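Local coordinates for DNA protection during starvation protein (Mycobacterium smegmatis, PDB 2YW6) that probably protects DNA from oxidative damage by oxidising iron(II) with hydrogen peroxide and storing the iron as mineral inside a hollow shell of twelve subunits, at residues E52-Q57 / E146-F151; T27-H32 / G63-V68. All coordinates share one frame; numbering follows the deposited sequence.

Contact 1 (E52-Q57 / E146-F151)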
ATOM      1  N   GLU B  52      -8.285 -22.235  -2.693  1.00 48.42           N
ATOM      2  CA  GLU B  52      -7.881 -21.315  -1.645  1.00 49.67           C
ATOM      3  C   GLU B  52      -6.717 -21.862  -0.838  1.00 48.70           C
ATOM      4  O   GLU B  52      -5.777 -21.146  -0.522  1.00 47.87           O
ATOM      5  CB  GLU B  52      -9.045 -21.074  -0.686  1.00 53.92           C
ATOM      6  CG  GLU B  52      -9.366 -19.622  -0.458  1.00 61.80           C
ATOM      7  CD  GLU B  52     -10.482 -19.159  -1.354  1.00 65.30           C
ATOM      8  OE1 GLU B  52     -11.646 -19.517  -1.068  1.00 66.53           O
ATOM      9  OE2 GLU B  52     -10.198 -18.456  -2.348  1.00 66.44           O
ATOM     10  N   MET B  53      -6.800 -23.137  -0.490  1.00 46.99           N
ATOM     11  CA  MET B  53      -5.774 -23.783   0.312  1.00 44.81           C
ATOM     12  C   MET B  53      -4.466 -24.048  -0.451  1.00 41.18           C
ATOM     13  O   MET B  53      -3.375 -23.864   0.092  1.00 40.32           O
ATOM     14  CB  MET B  53      -6.339 -25.084   0.889  1.00 46.43           C
ATOM     15  CG  MET B  53      -5.370 -25.893   1.725  1.00 50.50           C
ATOM     16  SD  MET B  53      -6.112 -27.447   2.246  1.00 53.16           S
ATOM     17  CE  MET B  53      -5.855 -28.479   0.828  1.00 52.50           C
ATOM     18  N   ILE B  54      -4.588 -24.463  -1.710  1.00 36.75           N
ATOM     19  CA  ILE B  54      -3.427 -24.764  -2.549  1.00 36.39           C
ATOM     20  C   ILE B  54      -2.586 -23.558  -2.952  1.00 36.78           C
ATOM     21  O   ILE B  54      -1.357 -23.602  -2.865  1.00 36.46           O
ATOM     22  CB  ILE B  54      -3.859 -25.484  -3.836  1.00 28.68           C
ATOM     23  CG1 ILE B  54      -4.275 -26.915  -3.511  1.00 24.29           C
ATOM     24  CG2 ILE B  54      -2.718 -25.511  -4.854  1.00 22.31           C
ATOM     25  CD1 ILE B  54      -5.054 -27.532  -4.646  1.00 19.10           C
ATOM     26  N   ASP B  55      -3.246 -22.498  -3.408  1.00 38.55           N
ATOM     27  CA  ASP B  55      -2.549 -21.289  -3.848  1.00 41.14           C
ATOM     28  C   ASP B  55      -1.361 -20.860  -2.966  1.00 38.61           C
ATOM     29  O   ASP B  55      -0.220 -20.771  -3.443  1.00 37.03           O
ATOM     30  CB  ASP B  55      -3.552 -20.139  -3.997  1.00 46.37           C
ATOM     31  CG  ASP B  55      -4.412 -20.279  -5.244  1.00 52.95           C
ATOM     32  OD1 ASP B  55      -5.449 -19.586  -5.341  1.00 53.65           O
ATOM     33  OD2 ASP B  55      -4.041 -21.080  -6.133  1.00 55.52           O
ATOM     34  N   PRO B  56      -1.610 -20.583  -1.676  1.00 32.12           N
ATOM     35  CA  PRO B  56      -0.491 -20.174  -0.824  1.00 32.07           C
ATOM     36  C   PRO B  56       0.595 -21.249  -0.712  1.00 31.14           C
ATOM     37  O   PRO B  56       1.782 -20.918  -0.684  1.00 30.10           O
ATOM     38  CB  PRO B  56      -1.170 -19.843   0.507  1.00 28.05           C
ATOM     39  CG  PRO B  56      -2.385 -20.719   0.492  1.00 28.91           C
ATOM     40  CD  PRO B  56      -2.873 -20.584  -0.925  1.00 28.49           C
ATOM     41  N   GLN B  57       0.207 -22.525  -0.677  1.00 30.36           N
ATOM     42  CA  GLN B  57       1.196 -23.605  -0.575  1.00 29.78           C
ATOM     43  C   GLN B  57       2.092 -23.637  -1.820  1.00 27.81           C
ATOM     44  O   GLN B  57       3.298 -23.901  -1.723  1.00 28.30           O
ATOM     45  CB  GLN B  57       0.503 -24.966  -0.400  1.00 30.27           C
ATOM     46  CG  GLN B  57       1.466 -26.142  -0.211  1.00 28.95           C
ATOM     47  CD  GLN B  57       2.134 -26.145   1.166  1.00 29.55           C
ATOM     48  OE1 GLN B  57       2.090 -25.158   1.898  1.00 30.74           O
ATOM     49  NE2 GLN B  57       2.760 -27.255   1.514  1.00 27.24           N
ATOM     50  N   GLU B 146       4.090 -29.792   7.016  1.00 35.13           N
ATOM     51  CA  GLU B 146       3.245 -30.571   7.911  1.00 36.87           C
ATOM     52  C   GLU B 146       1.907 -29.910   8.208  1.00 36.98           C
ATOM     53  O   GLU B 146       0.885 -30.587   8.309  1.00 37.31           O
ATOM     54  CB  GLU B 146       3.994 -30.853   9.205  1.00 37.12           C
ATOM     55  CG  GLU B 146       4.972 -31.992   9.063  1.00 40.77           C
ATOM     56  CD  GLU B 146       5.949 -32.064  10.203  1.00 41.13           C
ATOM     57  OE1 GLU B 146       5.549 -31.724  11.340  1.00 41.43           O
ATOM     58  OE2 GLU B 146       7.107 -32.470   9.959  1.00 39.46           O
ATOM     59  N   LYS B 147       1.911 -28.590   8.360  1.00 38.14           N
ATOM     60  CA  LYS B 147       0.671 -27.881   8.611  1.00 38.19           C
ATOM     61  C   LYS B 147      -0.249 -28.079   7.406  1.00 37.36           C
ATOM     62  O   LYS B 147      -1.437 -28.354   7.552  1.00 40.91           O
ATOM     63  CB  LYS B 147       0.920 -26.384   8.816  1.00 36.85           C
ATOM     64  CG  LYS B 147      -0.379 -25.612   9.020  1.00 35.26           C
ATOM     65  CD  LYS B 147      -0.299 -24.167   8.551  1.00 35.95           C
ATOM     66  CE  LYS B 147       0.309 -23.275   9.608  1.00 35.68           C
ATOM     67  NZ  LYS B 147       0.052 -21.831   9.323  1.00 36.98           N
ATOM     68  N   PHE B 148       0.303 -27.941   6.210  1.00 34.74           N
ATOM     69  CA  PHE B 148      -0.490 -28.105   5.004  1.00 34.53           C
ATOM     70  C   PHE B 148      -1.157 -29.479   4.915  1.00 34.98           C
ATOM     71  O   PHE B 148      -2.332 -29.581   4.545  1.00 33.63           O
ATOM     72  CB  PHE B 148       0.370 -27.890   3.756  1.00 31.10           C
ATOM     73  CG  PHE B 148      -0.420 -27.893   2.485  1.00 27.91           C
ATOM     74  CD1 PHE B 148      -1.136 -26.765   2.092  1.00 25.81           C
ATOM     75  CD2 PHE B 148      -0.488 -29.040   1.700  1.00 25.67           C
ATOM     76  CE1 PHE B 148      -1.905 -26.779   0.935  1.00 25.54           C
ATOM     77  CE2 PHE B 148      -1.254 -29.071   0.540  1.00 27.10           C
ATOM     78  CZ  PHE B 148      -1.968 -27.941   0.154  1.00 26.95           C
ATOM     79  N   GLN B 149      -0.397 -30.528   5.238  1.00 36.32           N
ATOM     80  CA  GLN B 149      -0.908 -31.894   5.188  1.00 37.94           C
ATOM     81  C   GLN B 149      -2.095 -32.002   6.126  1.00 40.50           C
ATOM     82  O   GLN B 149      -3.062 -32.705   5.846  1.00 38.00           O
ATOM     83  CB  GLN B 149       0.162 -32.903   5.611  1.00 38.71           C
ATOM     84  CG  GLN B 149      -0.201 -34.342   5.260  1.00 44.26           C
ATOM     85  CD  GLN B 149       0.624 -35.374   6.018  1.00 46.11           C
ATOM     86  OE1 GLN B 149       0.815 -36.501   5.547  1.00 46.71           O
ATOM     87  NE2 GLN B 149       1.097 -35.002   7.201  1.00 44.89           N
ATOM     88  N   TRP B 150      -2.019 -31.306   7.250  1.00 42.22           N
ATOM     89  CA  TRP B 150      -3.123 -31.345   8.188  1.00 42.51           C
ATOM     90  C   TRP B 150      -4.386 -30.726   7.589  1.00 41.73           C
ATOM     91  O   TRP B 150      -5.484 -31.256   7.778  1.00 38.07           O
ATOM     92  CB  TRP B 150      -2.777 -30.632   9.492  1.00 48.79           C
ATOM     93  CG  TRP B 150      -3.978 -30.544  10.356  1.00 59.04           C
ATOM     94  CD1 TRP B 150      -4.754 -31.582  10.780  1.00 61.77           C
ATOM     95  CD2 TRP B 150      -4.607 -29.348  10.821  1.00 62.82           C
ATOM     96  NE1 TRP B 150      -5.837 -31.106  11.476  1.00 65.84           N
ATOM     97  CE2 TRP B 150      -5.775 -29.740  11.516  1.00 65.33           C
ATOM     98  CE3 TRP B 150      -4.309 -27.986  10.717  1.00 65.01           C
ATOM     99  CZ2 TRP B 150      -6.641 -28.813  12.104  1.00 67.04           C
ATOM    100  CZ3 TRP B 150      -5.173 -27.060  11.303  1.00 66.75           C
ATOM    101  CH2 TRP B 150      -6.326 -27.480  11.988  1.00 66.60           C
ATOM    102  N   PHE B 151      -4.248 -29.609   6.879  1.00 39.66           N
ATOM    103  CA  PHE B 151      -5.423 -28.985   6.272  1.00 39.80           C
ATOM    104  C   PHE B 151      -6.022 -29.966   5.288  1.00 37.51           C
ATOM    105  O   PHE B 151      -7.237 -30.066   5.156  1.00 36.60           O
ATOM    106  CB  PHE B 151      -5.068 -27.685   5.543  1.00 44.58           C
ATOM    107  CG  PHE B 151      -4.754 -26.540   6.460  1.00 52.19           C
ATOM    108  CD1 PHE B 151      -5.233 -26.520   7.767  1.00 54.19           C
ATOM    109  CD2 PHE B 151      -3.998 -25.464   6.012  1.00 56.46           C
ATOM    110  CE1 PHE B 151      -4.961 -25.450   8.617  1.00 56.09           C
ATOM    111  CE2 PHE B 151      -3.722 -24.383   6.857  1.00 58.17           C
ATOM    112  CZ  PHE B 151      -4.206 -24.382   8.166  1.00 56.69           C
TER

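Contact 2 (T27-H32 / G63-V68)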
ATOM      1  N   THR B  27      12.081 -32.688  -5.207  1.00 33.61           N
ATOM      2  CA  THR B  27      10.812 -32.994  -4.550  1.00 33.28           C
ATOM      3  C   THR B  27       9.919 -31.760  -4.521  1.00 33.20           C
ATOM      4  O   THR B  27       8.706 -31.861  -4.722  1.00 33.34           O
ATOM      5  CB  THR B  27      11.016 -33.469  -3.101  1.00 34.37           C
ATOM      6  OG1 THR B  27      11.579 -34.783  -3.111  1.00 35.06           O
ATOM      7  CG2 THR B  27       9.686 -33.488  -2.347  1.00 33.59           C
ATOM      8  N   TYR B  28      10.521 -30.600  -4.254  1.00 34.62           N
ATOM      9  CA  TYR B  28       9.777 -29.349  -4.220  1.00 35.77           C
ATOM     10  C   TYR B  28       9.256 -29.008  -5.608  1.00 36.54           C
ATOM     11  O   TYR B  28       8.079 -28.691  -5.772  1.00 40.78           O
ATOM     12  CB  TYR B  28      10.659 -28.208  -3.713  1.00 34.35           C
ATOM     13  CG  TYR B  28      10.969 -28.255  -2.227  1.00 30.88           C
ATOM     14  CD1 TYR B  28      11.973 -27.446  -1.676  1.00 27.98           C
ATOM     15  CD2 TYR B  28      10.227 -29.064  -1.359  1.00 29.41           C
ATOM     16  CE1 TYR B  28      12.229 -27.449  -0.297  1.00 29.18           C
ATOM     17  CE2 TYR B  28      10.472 -29.076   0.014  1.00 28.56           C
ATOM     18  CZ  TYR B  28      11.471 -28.264   0.542  1.00 28.54           C
ATOM     19  OH  TYR B  28      11.718 -28.284   1.895  1.00 26.05           O
ATOM     20  N   ASN B  29      10.126 -29.079  -6.611  1.00 36.09           N
ATOM     21  CA  ASN B  29       9.699 -28.766  -7.969  1.00 36.12           C
ATOM     22  C   ASN B  29       8.540 -29.672  -8.368  1.00 36.70           C
ATOM     23  O   ASN B  29       7.499 -29.200  -8.861  1.00 33.15           O
ATOM     24  CB  ASN B  29      10.849 -28.946  -8.962  1.00 37.26           C
ATOM     25  CG  ASN B  29      11.922 -27.887  -8.808  1.00 37.56           C
ATOM     26  OD1 ASN B  29      11.677 -26.823  -8.256  1.00 39.99           O
ATOM     27  ND2 ASN B  29      13.115 -28.171  -9.316  1.00 39.31           N
ATOM     28  N   ASP B  30       8.721 -30.972  -8.147  1.00 36.29           N
ATOM     29  CA  ASP B  30       7.692 -31.947  -8.475  1.00 35.12           C
ATOM     30  C   ASP B  30       6.447 -31.613  -7.662  1.00 33.86           C
ATOM     31  O   ASP B  30       5.316 -31.746  -8.142  1.00 34.94           O
ATOM     32  CB  ASP B  30       8.183 -33.356  -8.139  1.00 37.92           C
ATOM     33  CG  ASP B  30       7.287 -34.449  -8.714  1.00 43.14           C
ATOM     34  OD1 ASP B  30       6.307 -34.118  -9.418  1.00 43.14           O
ATOM     35  OD2 ASP B  30       7.563 -35.642  -8.463  1.00 44.53           O
ATOM     36  N   LEU B  31       6.666 -31.137  -6.438  1.00 32.43           N
ATOM     37  CA  LEU B  31       5.567 -30.794  -5.549  1.00 30.92           C
ATOM     38  C   LEU B  31       4.731 -29.618  -5.986  1.00 31.47           C
ATOM     39  O   LEU B  31       3.499 -29.718  -6.007  1.00 32.31           O
ATOM     40  CB  LEU B  31       6.072 -30.541  -4.134  1.00 25.96           C
ATOM     41  CG  LEU B  31       4.984 -30.359  -3.063  1.00 24.01           C
ATOM     42  CD1 LEU B  31       3.862 -31.386  -3.211  1.00 19.42           C
ATOM     43  CD2 LEU B  31       5.638 -30.478  -1.695  1.00 21.43           C
ATOM     44  N   HIS B  32       5.360 -28.501  -6.346  1.00 33.53           N
ATOM     45  CA  HIS B  32       4.541 -27.371  -6.751  1.00 36.75           C
ATOM     46  C   HIS B  32       3.905 -27.599  -8.124  1.00 36.88           C
ATOM     47  O   HIS B  32       2.855 -27.043  -8.420  1.00 38.71           O
ATOM     48  CB  HIS B  32       5.308 -26.028  -6.637  1.00 39.65           C
ATOM     49  CG  HIS B  32       6.431 -25.846  -7.611  1.00 41.30           C
ATOM     50  ND1 HIS B  32       6.229 -25.672  -8.966  1.00 41.11           N
ATOM     51  CD2 HIS B  32       7.766 -25.721  -7.414  1.00 40.13           C
ATOM     52  CE1 HIS B  32       7.388 -25.446  -9.556  1.00 41.54           C
ATOM     53  NE2 HIS B  32       8.339 -25.470  -8.634  1.00 39.97           N
ATOM     54  N   GLY B  63       8.993 -21.020  -3.406  1.00 32.11           N
ATOM     55  CA  GLY B  63       9.999 -20.219  -2.733  1.00 30.58           C
ATOM     56  C   GLY B  63      10.995 -21.116  -2.042  1.00 29.77           C
ATOM     57  O   GLY B  63      12.169 -20.784  -1.951  1.00 27.03           O
ATOM     58  N   TYR B  64      10.531 -22.255  -1.544  1.00 31.21           N
ATOM     59  CA  TYR B  64      11.444 -23.176  -0.879  1.00 33.70           C
ATOM     60  C   TYR B  64      12.415 -23.756  -1.915  1.00 34.00           C
ATOM     61  O   TYR B  64      13.558 -24.083  -1.586  1.00 33.64           O
ATOM     62  CB  TYR B  64      10.683 -24.322  -0.187  1.00 34.88           C
ATOM     63  CG  TYR B  64       9.827 -23.920   1.000  1.00 36.22           C
ATOM     64  CD1 TYR B  64       9.976 -22.677   1.621  1.00 36.12           C
ATOM     65  CD2 TYR B  64       8.912 -24.820   1.547  1.00 35.64           C
ATOM     66  CE1 TYR B  64       9.236 -22.344   2.753  1.00 34.58           C
ATOM     67  CE2 TYR B  64       8.175 -24.502   2.672  1.00 36.67           C
ATOM     68  CZ  TYR B  64       8.339 -23.267   3.279  1.00 37.84           C
ATOM     69  OH  TYR B  64       7.606 -22.966   4.417  1.00 37.10           O
ATOM     70  N   ALA B  65      11.954 -23.886  -3.159  1.00 33.86           N
ATOM     71  CA  ALA B  65      12.798 -24.414  -4.220  1.00 35.19           C
ATOM     72  C   ALA B  65      13.931 -23.422  -4.468  1.00 37.13           C
ATOM     73  O   ALA B  65      15.092 -23.817  -4.667  1.00 36.50           O
ATOM     74  CB  ALA B  65      11.991 -24.621  -5.493  1.00 35.32           C
ATOM     75  N   ASP B  66      13.597 -22.134  -4.446  1.00 37.06           N
ATOM     76  CA  ASP B  66      14.608 -21.106  -4.656  1.00 36.94           C
ATOM     77  C   ASP B  66      15.651 -21.159  -3.551  1.00 35.47           C
ATOM     78  O   ASP B  66      16.847 -21.155  -3.834  1.00 31.80           O
ATOM     79  CB  ASP B  66      13.969 -19.724  -4.715  1.00 39.95           C
ATOM     80  CG  ASP B  66      13.317 -19.456  -6.044  1.00 46.42           C
ATOM     81  OD1 ASP B  66      12.781 -18.345  -6.248  1.00 52.15           O
ATOM     82  OD2 ASP B  66      13.339 -20.364  -6.895  1.00 51.03           O
ATOM     83  N   GLU B  67      15.184 -21.207  -2.300  1.00 35.13           N
ATOM     84  CA  GLU B  67      16.052 -21.282  -1.117  1.00 32.96           C
ATOM     85  C   GLU B  67      16.973 -22.503  -1.218  1.00 31.18           C
ATOM     86  O   GLU B  67      18.197 -22.377  -1.228  1.00 31.26           O
ATOM     87  CB  GLU B  67      15.191 -21.372   0.153  1.00 32.79           C
ATOM     88  CG  GLU B  67      14.666 -20.023   0.629  1.00 38.64           C
ATOM     89  CD  GLU B  67      13.387 -20.095   1.462  1.00 38.45           C
ATOM     90  OE1 GLU B  67      13.241 -20.999   2.313  1.00 38.36           O
ATOM     91  OE2 GLU B  67      12.523 -19.217   1.268  1.00 40.43           O
ATOM     92  N   VAL B  68      16.374 -23.685  -1.306  1.00 30.10           N
ATOM     93  CA  VAL B  68      17.149 -24.902  -1.421  1.00 29.21           C
ATOM     94  C   VAL B  68      18.152 -24.811  -2.576  1.00 28.27           C
ATOM     95  O   VAL B  68      19.320 -25.163  -2.411  1.00 30.11           O
ATOM     96  CB  VAL B  68      16.217 -26.117  -1.608  1.00 25.71           C
ATOM     97  CG1 VAL B  68      17.007 -27.353  -1.937  1.00 24.43           C
ATOM     98  CG2 VAL B  68      15.450 -26.359  -0.323  1.00 28.24           C
TER

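Contact 1 (E52-Q57 / E146-F151)
The side-chain amide of Gln57 lies flat on the phenyl ring of Phe148, the two planes only 8° apart, so the amide and the methylene CG together cover one face of this buried ring. Gln57 CG sits over the middle of the ring, 3.5 Å from its centroid, in a CH-pi contact. A bend at chi2 (73°) carries CD back across the face toward Phe148 CG, and NE2 continues to the root of the side chain, 3.3 Å from Phe148 CB. Glutamine suits the place because its methylene groups pack like an aliphatic chain while its NE2, buried here, is hydrogen-bonded to Tyr113 OH on helix 102-127.

The opposite face of the ring is approached by Met53. Its sulfur stands obliquely off that face, SD lying 5.0 Å from the Phe148 centroid, which makes a Met-aromatic contact. Closer to the backbone, Met53 CG packs on Phe148 CE1 at 3.7 Å, and the carbonyl O of Met53 lies at the ring edge, near its plane. An unbranched, flexible methionine can serve two neighbours, and SD also touches Phe151 CB at 3.5 Å, one helical turn beyond Phe148. Ile54 adds a looser apolar contact, its CG1 4.5 Å from Phe148 CZ, while its side chain also meets helix 12-41.

No hydrogen bond joins the two segments. With 11.1 Å between the segment axes, the phenyl ring of Phe148 spans much of the gap. Near the Met53 end, Ile48 of a neighbouring subunit packs against Met53. The 168° between the segment directions is that of antiparallel neighbours in the four-helix bundle of the ferritin-like fold, here helices 47-75 and 132-155.

Contact 2 (T27-H32 / G63-V68)
Tyr28 carries most of this contact, its phenol ring reaching the helix opposite through CD1 and CE1. Its CG is anti to the carbonyl carbon (chi1 -72°), and CE1 reaches both Tyr64 CB, at 3.5 Å, and Val68 CG2, at 3.4 Å. The valine methyl meets the phenol edge near the ring plane, and Tyr64 CB comes in obliquely. Beyond that CB the Tyr64 ring leads away from the segment, so the two phenol rings meet at a slant, with planes at 47° and centroids 5.9 Å apart. A tyrosine suits position 28 because its ring fills the buried interface while its OH finds polar partners, Gln24 NE2 and ND1 of His141 on helix 132-155, whose imidazole also stacks on the Tyr64 ring.

Nearer the backbone, Tyr28 CB lies 4.2 Å from Ala65 CB. These are antiparallel helices of the ferritin-like four-helix bundle, 9.1 Å apart at the segment axes, and the small side chain of alanine suits the point where the Tyr28 and Ala65 CA atoms approach to 5.8 Å. The next residue of the second segment, Asp66, is probably an iron ligand at a site shared between two subunits; its OD1 makes a salt bridge to Lys36 of a neighbouring subunit.

Asn29 then flanks Ala65, placing OD1 3.5 Å from Ala65 CB in a van der Waals contact. One turn on from Tyr28, His32 lays its imidazole face over the backbone O of Asn29.

In the fold
From the N terminus the chain runs along helix 12-41, turns, and comes back along helix 47-75; contact 2 closes this first hairpin, with 30 residues between its segments. Before reaching 63-68 the chain has already passed 52-57, which waits for its partner through helices 83-89 and 102-127 until 146-151 arrives on helix 132-155, closing contact 1 across 88 residues. The segments therefore alternate along the sequence and the two closures cross. Both draw on helix 47-75, at points whose contact centres are 15 Å apart and which do not touch, so that one helix is tied to the first helix of the bundle and to the last.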